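PDB 2ZWR: metallo-beta-lactamase superfamily protein, which binds zinc in a two-metal site of the metallo-beta-lactamase fold and is probably a hydrolase. Local coordinates for residues G191-A194 against R195-F199. Residues are numbered along the deposited sequence; the frame is centred on the assembly and turned at random.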
# COMPACT_ATOMS: atom_id res chain seq x y z
N GLY A 191 4.13 -15.16 11.14
CA GLY A 191 4.81 -16.08 12.06
C GLY A 191 6.29 -15.78 12.24
O GLY A 191 6.81 -15.82 13.35
N LEU A 192 6.99 -15.47 11.15
CA LEU A 192 8.39 -15.09 11.24
C LEU A 192 8.58 -13.83 12.09
O LEU A 192 9.46 -13.78 12.94
CB LEU A 192 9.02 -14.90 9.85
CG LEU A 192 10.43 -14.27 9.77
CD1 LEU A 192 11.50 -15.08 10.55
CD2 LEU A 192 10.87 -14.10 8.32
N GLU A 193 7.76 -12.82 11.86
CA GLU A 193 7.85 -11.58 12.64
C GLU A 193 7.47 -11.80 14.11
O GLU A 193 8.07 -11.19 15.00
CB GLU A 193 7.03 -10.45 12.00
CG GLU A 193 7.52 -10.02 10.61
CD GLU A 193 9.02 -9.77 10.56
OE1 GLU A 193 9.70 -10.39 9.71
OE2 GLU A 193 9.53 -8.96 11.37
N ALA A 194 6.50 -12.67 14.36
CA ALA A 194 6.17 -13.06 15.75
C ALA A 194 7.40 -13.59 16.50
O ALA A 194 7.55 -13.38 17.70
CB ALA A 194 5.03 -14.09 15.78
N ARG A 195 8.30 -14.26 15.77
CA ARG A 195 9.50 -14.85 16.34
C ARG A 195 10.72 -13.92 16.39
O ARG A 195 11.58 -14.09 17.25
CB ARG A 195 9.87 -16.14 15.60
CG ARG A 195 9.00 -17.38 15.96
CD ARG A 195 9.25 -17.91 17.39
NE ARG A 195 8.84 -19.31 17.54
CZ ARG A 195 7.87 -19.76 18.34
NH1 ARG A 195 7.17 -18.92 19.10
NH2 ARG A 195 7.60 -21.06 18.39
N THR A 196 10.79 -12.94 15.49
CA THR A 196 12.03 -12.18 15.29
C THR A 196 11.95 -10.66 15.40
O THR A 196 12.99 -10.01 15.60
CB THR A 196 12.64 -12.45 13.91
OG1 THR A 196 11.68 -12.10 12.90
CG2 THR A 196 13.06 -13.90 13.76
N ASN A 197 10.77 -10.09 15.22
CA ASN A 197 10.64 -8.63 15.20
C ASN A 197 10.88 -7.98 16.57
O ASN A 197 10.14 -8.26 17.53
CB ASN A 197 9.29 -8.21 14.62
CG ASN A 197 9.29 -6.78 14.10
OD1 ASN A 197 9.56 -5.83 14.83
ND2 ASN A 197 8.95 -6.62 12.83
N PRO A 198 11.88 -7.09 16.67
CA PRO A 198 12.21 -6.42 17.93
C PRO A 198 11.11 -5.50 18.47
O PRO A 198 11.13 -5.16 19.66
CB PRO A 198 13.47 -5.62 17.59
CG PRO A 198 13.40 -5.41 16.13
CD PRO A 198 12.77 -6.64 15.58
N PHE A 199 10.17 -5.10 17.61
CA PHE A 199 9.05 -4.24 18.02
C PHE A 199 7.83 -5.07 18.47
O PHE A 199 6.80 -4.52 18.86
CB PHE A 199 8.62 -3.31 16.88
CG PHE A 199 9.65 -2.28 16.49
CD1 PHE A 199 9.62 -1.00 17.03
CD2 PHE A 199 10.63 -2.59 15.55
CE1 PHE A 199 10.56 -0.03 16.66
CE2 PHE A 199 11.58 -1.64 15.17
CZ PHE A 199 11.55 -0.36 15.72
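Glu193 and Asn197 meet one turn apart where the helix 190-196 runs out, joined through both backbone and side chains. The CB of Glu193 lies 4.1 Å from Asn197 CB, and a bend at chi2 (-49°) then folds the chain so that its carboxylate comes back to Asn197. There OE2 takes a hydrogen bond from Asn197 ND2 at 2.8 Å, on the anti side of the carboxylate, whose plane stands nearly square to the amide (88°). OE2 also accepts from Gly149 N, while OE1 is hydrogen-bonded to Thr188 OG1 and forms a salt bridge with Arg148 NE, so this buried carboxylate is gripped at both oxygens. In the backbone, Asn197 N closes the last helical turn on Glu193 O (2.9 Å). Asn197 then leaves helical geometry, and its OD1 accepts from Phe199 N at 2.9 Å, in the carbonyl plane and on a lone pair: an Asx turn that shapes the exit.

One residue back, Thr196 OG1 donates to Leu192 O at 2.8 Å, coming from above the carbonyl plane. The Thr196 methyl CG2 rests 3.8 Å from Leu192 CD1.

The helix follows the edge strand 188-189, and its inward side and the residues after it lie against the small hairpin of strands 146-147 and 150-151: Glu193 and Asn197 both touch Leu146, Asn197 ND2 also bonds to Ser150 O, and Phe199 packs on Val151.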